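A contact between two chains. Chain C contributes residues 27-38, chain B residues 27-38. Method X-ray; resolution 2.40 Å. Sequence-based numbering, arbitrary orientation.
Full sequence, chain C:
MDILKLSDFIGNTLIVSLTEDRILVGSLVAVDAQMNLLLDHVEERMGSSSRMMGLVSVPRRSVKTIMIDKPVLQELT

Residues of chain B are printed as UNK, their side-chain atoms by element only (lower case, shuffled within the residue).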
# COMPACT_ATOMS: atom_id res chain seq x y z
N SER C 27 -12.05 32.06 -6.87
CA SER C 27 -12.63 32.56 -5.64
C SER C 27 -11.53 32.69 -4.58
O SER C 27 -10.78 31.74 -4.33
CB SER C 27 -13.73 31.62 -5.15
OG SER C 27 -14.42 32.16 -4.03
N LEU C 28 -11.46 33.87 -3.96
CA LEU C 28 -10.40 34.16 -3.00
C LEU C 28 -10.63 33.40 -1.70
O LEU C 28 -11.69 33.52 -1.08
CB LEU C 28 -10.33 35.66 -2.74
CG LEU C 28 -9.20 36.11 -1.80
CD1 LEU C 28 -7.85 35.88 -2.45
CD2 LEU C 28 -9.38 37.56 -1.39
N VAL C 29 -9.63 32.62 -1.29
CA VAL C 29 -9.72 31.80 -0.08
C VAL C 29 -8.98 32.44 1.08
O VAL C 29 -9.49 32.47 2.20
CB VAL C 29 -9.20 30.38 -0.37
CG1 VAL C 29 -9.04 29.60 0.93
CG2 VAL C 29 -10.13 29.66 -1.32
N ALA C 30 -7.76 32.93 0.84
CA ALA C 30 -6.98 33.53 1.91
C ALA C 30 -5.97 34.50 1.32
O ALA C 30 -5.55 34.36 0.17
CB ALA C 30 -6.26 32.46 2.74
N VAL C 31 -5.60 35.49 2.13
CA VAL C 31 -4.54 36.45 1.80
C VAL C 31 -3.73 36.69 3.06
O VAL C 31 -4.28 36.70 4.17
CB VAL C 31 -5.12 37.77 1.24
CG1 VAL C 31 -6.02 38.46 2.25
CG2 VAL C 31 -4.00 38.71 0.78
N ASP C 32 -2.41 36.84 2.91
CA ASP C 32 -1.52 37.05 4.03
C ASP C 32 -0.95 38.47 4.00
O ASP C 32 -1.35 39.31 3.19
CB ASP C 32 -0.41 35.99 4.04
CG ASP C 32 0.50 36.07 2.83
OD1 ASP C 32 0.24 36.89 1.93
OD2 ASP C 32 1.48 35.29 2.78
N ALA C 33 0.02 38.73 4.88
CA ALA C 33 0.56 40.08 5.03
C ALA C 33 1.38 40.51 3.82
O ALA C 33 1.46 41.71 3.52
CB ALA C 33 1.41 40.16 6.30
N GLN C 34 1.98 39.55 3.10
CA GLN C 34 2.80 39.85 1.94
C GLN C 34 2.02 39.78 0.63
O GLN C 34 2.63 39.69 -0.44
CB GLN C 34 4.00 38.90 1.90
CG GLN C 34 4.84 38.92 3.17
CD GLN C 34 5.39 40.30 3.50
OE1 GLN C 34 5.20 40.81 4.61
NE2 GLN C 34 6.07 40.91 2.54
N MSE C 35 0.69 39.83 0.70
CA MSE C 35 -0.20 39.79 -0.47
C MSE C 35 -0.07 38.50 -1.28
O MSE C 35 -0.33 38.50 -2.48
CB MSE C 35 0.05 41.01 -1.37
CG MSE C 35 -1.21 41.52 -2.07
SE MSE C 35 -0.89 42.94 -3.37
CE MSE C 35 -0.10 41.88 -4.80
N ASN C 36 0.33 37.41 -0.63
CA ASN C 36 0.21 36.10 -1.25
C ASN C 36 -1.25 35.67 -1.21
O ASN C 36 -1.89 35.70 -0.16
CB ASN C 36 1.08 35.07 -0.53
CG ASN C 36 2.54 35.48 -0.46
OD1 ASN C 36 3.10 36.01 -1.41
ND2 ASN C 36 3.16 35.25 0.70
N LEU C 37 -1.80 35.30 -2.37
CA LEU C 37 -3.20 34.93 -2.47
C LEU C 37 -3.35 33.43 -2.66
O LEU C 37 -2.51 32.79 -3.31
CB LEU C 37 -3.88 35.66 -3.63
CG LEU C 37 -3.59 37.14 -3.82
CD1 LEU C 37 -4.07 37.59 -5.19
CD2 LEU C 37 -4.24 37.96 -2.73
N LEU C 38 -4.42 32.87 -2.10
CA LEU C 38 -4.81 31.49 -2.34
C LEU C 38 -6.20 31.51 -2.97
O LEU C 38 -7.13 32.08 -2.40
CB LEU C 38 -4.82 30.68 -1.05
CG LEU C 38 -5.10 29.17 -1.17
CD1 LEU C 38 -4.00 28.48 -1.96
CD2 LEU C 38 -5.26 28.54 0.20
N UNK B 27 -6.10 48.89 -3.69
CA UNK B 27 -6.78 48.69 -2.41
C UNK B 27 -6.24 47.46 -1.69
O UNK B 27 -6.14 47.45 -0.45
c UNK B 27 -8.29 48.57 -2.62
c UNK B 27 -8.94 49.31 -0.30
c UNK B 27 -10.59 48.03 -1.69
c UNK B 27 -9.11 48.23 -1.37
N UNK B 28 -5.88 46.42 -2.43
CA UNK B 28 -5.39 45.20 -1.80
C UNK B 28 -4.06 45.42 -1.10
O UNK B 28 -3.81 44.85 -0.04
c UNK B 28 -5.26 44.09 -2.85
c UNK B 28 -6.35 43.06 -2.77
c UNK B 28 -7.05 40.75 -2.65
c UNK B 28 -6.04 41.70 -2.72
c UNK B 28 -8.69 42.49 -2.68
c UNK B 28 -7.68 43.44 -2.75
c UNK B 28 -8.38 41.15 -2.63
N UNK B 29 -3.19 46.25 -1.69
CA UNK B 29 -1.86 46.44 -1.10
C UNK B 29 -1.92 47.32 0.14
O UNK B 29 -1.19 47.07 1.11
c UNK B 29 0.54 46.67 -1.87
o UNK B 29 1.37 46.81 -2.80
c UNK B 29 -0.91 47.03 -2.14
o UNK B 29 0.86 46.26 -0.74
N UNK B 30 -2.78 48.35 0.13
CA UNK B 30 -2.96 49.18 1.32
C UNK B 30 -3.41 48.34 2.51
O UNK B 30 -2.81 48.40 3.59
c UNK B 30 -3.76 51.11 -0.19
c UNK B 30 -3.99 50.28 1.05
o UNK B 30 -5.60 52.39 0.58
c UNK B 30 -4.88 52.11 -0.40
o UNK B 30 -5.05 52.60 -1.54
N UNK B 31 -4.47 47.55 2.32
CA UNK B 31 -5.00 46.75 3.42
C UNK B 31 -3.99 45.72 3.91
O UNK B 31 -3.86 45.50 5.12
c UNK B 31 -6.30 46.06 2.99
c UNK B 31 -7.83 47.79 3.93
c UNK B 31 -7.50 46.96 2.71
c UNK B 31 -8.71 46.15 2.27
N UNK B 32 -3.28 45.07 2.98
CA UNK B 32 -2.31 44.06 3.38
C UNK B 32 -1.16 44.66 4.18
O UNK B 32 -0.59 43.98 5.04
c UNK B 32 -1.76 43.33 2.15
s UNK B 32 -2.91 42.16 1.38
N UNK B 33 -0.83 45.93 3.93
CA UNK B 33 0.22 46.58 4.70
C UNK B 33 -0.18 46.77 6.15
O UNK B 33 0.67 46.71 7.05
o UNK B 33 1.37 47.75 2.90
c UNK B 33 0.58 47.92 4.06
N UNK B 34 -1.47 47.00 6.42
CA UNK B 34 -1.93 47.18 7.79
C UNK B 34 -1.93 45.88 8.57
O UNK B 34 -1.92 45.91 9.81
c UNK B 34 -4.91 50.99 6.31
n UNK B 34 -6.31 51.50 6.21
c UNK B 34 -3.33 47.80 7.80
c UNK B 34 -3.42 49.12 7.05
c UNK B 34 -4.85 49.63 6.98
N UNK B 35 -1.92 44.73 7.89
CA UNK B 35 -1.93 43.45 8.58
C UNK B 35 -0.61 43.20 9.29
O UNK B 35 0.46 43.56 8.79
c UNK B 35 -3.35 41.29 5.63
c UNK B 35 -4.69 42.18 7.55
c UNK B 35 -2.18 42.32 7.58
c UNK B 35 -3.43 42.36 6.71
N UNK B 36 -0.69 42.59 10.47
CA UNK B 36 0.51 42.13 11.14
C UNK B 36 1.13 40.98 10.34
O UNK B 36 0.42 40.24 9.65
c UNK B 36 0.26 42.42 14.95
c UNK B 36 -0.09 42.81 13.53
c UNK B 36 0.41 43.65 15.83
c UNK B 36 0.18 41.66 12.56
n UNK B 36 0.96 43.31 17.18
N UNK B 37 2.46 40.83 10.40
CA UNK B 37 3.11 39.81 9.56
C UNK B 37 2.60 38.40 9.80
O UNK B 37 2.58 37.59 8.87
c UNK B 37 4.59 39.94 9.93
c UNK B 37 3.44 41.62 11.16
c UNK B 37 4.73 41.33 10.45
N UNK B 38 2.19 38.09 11.03
CA UNK B 38 1.71 36.75 11.34
C UNK B 38 0.28 36.52 10.88
O UNK B 38 -0.19 35.38 10.90
c UNK B 38 1.81 36.49 12.85
o UNK B 38 1.90 39.08 13.78
o UNK B 38 -0.08 39.07 14.72
c UNK B 38 0.83 38.50 14.08
c UNK B 38 0.64 37.05 13.66

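Position 27 carries four carbons, forked at the second, and its side chain is out of reach of the chain C stretch; the fork after one methylene identifies L27(B). At position 28 one carbon leads into a closed ring of six carbons with no oxygen attached. The ring meets chain C at its edge, near its plane: one ring carbon lies 3.9 Å from CD2 of L28(C), and another lies 4.0 Å from CD2 of L37(C). This is phenylalanine, F28(B), and the two ring atoms are CZ and CE2.

Position 29 has two carbons, the second bearing two oxygens, and that second carbon is 4.3 Å from SE of the selenomethionine M35(C): a short carboxylate, D29(B). Position 30 has one carbon more before its two oxygens, hence E30(B), which points into no part of this contact. Position 31 repeats the four-carbon fork of L27(B) and is L31(B), likewise out of reach.

At position 32 one carbon is followed by a sulfur with nothing beyond it. The sulfur is central: it is 3.7 Å from CG2 of V31(C), 3.7 Å from O of D32(C) and 3.9 Å from CG of M35(C). The residue is C32(B). Position 33 has one carbon and one oxygen, giving S33(B), directed away from chain C. Position 34 is an unbranched run of four carbons ending in nitrogen, K34(B), also uninvolved.

Position 35 is another four-carbon fork. One of its terminal carbons approaches O of D32(C) to 3.7 Å, and its CB lies 4.4 Å from CB of A33(C); it is L35(B). Position 36 again has four carbons in a row and a terminal nitrogen. Its side chain points away, but its backbone O sits 3.5 Å from CB of A33(C): K36(B). At position 37 three carbons close onto the backbone nitrogen, and CA is 3.7 Å from CB of A33(C); the closed ring is the mark of proline, P37(B). Position 38, three carbons with two oxygens on the third, is E38(B), directed away.

The contact works by packing, with no hydrogen bond between the stretches. F28(B) and C32(B), four residues apart on the helix, both point toward chain C, while L35(B) and P37(B) extend the surface past the helix. L28(C) and L37(C) meet the F28(B) ring, while the type I turn from D32(C) to M35(C) sets A33(C) against C32(B) and the segment after it, the CA atoms of A33(C) and C32(B) being 5.2 Å apart. Within chain C, N36(C) N and ND2 donate to OD1 and OD2 of D32(C) at 2.6 and 2.7 Å, linking D32(C) and N36(C) across the turn.

Chain B (27-38) LFDELCSKLKPE
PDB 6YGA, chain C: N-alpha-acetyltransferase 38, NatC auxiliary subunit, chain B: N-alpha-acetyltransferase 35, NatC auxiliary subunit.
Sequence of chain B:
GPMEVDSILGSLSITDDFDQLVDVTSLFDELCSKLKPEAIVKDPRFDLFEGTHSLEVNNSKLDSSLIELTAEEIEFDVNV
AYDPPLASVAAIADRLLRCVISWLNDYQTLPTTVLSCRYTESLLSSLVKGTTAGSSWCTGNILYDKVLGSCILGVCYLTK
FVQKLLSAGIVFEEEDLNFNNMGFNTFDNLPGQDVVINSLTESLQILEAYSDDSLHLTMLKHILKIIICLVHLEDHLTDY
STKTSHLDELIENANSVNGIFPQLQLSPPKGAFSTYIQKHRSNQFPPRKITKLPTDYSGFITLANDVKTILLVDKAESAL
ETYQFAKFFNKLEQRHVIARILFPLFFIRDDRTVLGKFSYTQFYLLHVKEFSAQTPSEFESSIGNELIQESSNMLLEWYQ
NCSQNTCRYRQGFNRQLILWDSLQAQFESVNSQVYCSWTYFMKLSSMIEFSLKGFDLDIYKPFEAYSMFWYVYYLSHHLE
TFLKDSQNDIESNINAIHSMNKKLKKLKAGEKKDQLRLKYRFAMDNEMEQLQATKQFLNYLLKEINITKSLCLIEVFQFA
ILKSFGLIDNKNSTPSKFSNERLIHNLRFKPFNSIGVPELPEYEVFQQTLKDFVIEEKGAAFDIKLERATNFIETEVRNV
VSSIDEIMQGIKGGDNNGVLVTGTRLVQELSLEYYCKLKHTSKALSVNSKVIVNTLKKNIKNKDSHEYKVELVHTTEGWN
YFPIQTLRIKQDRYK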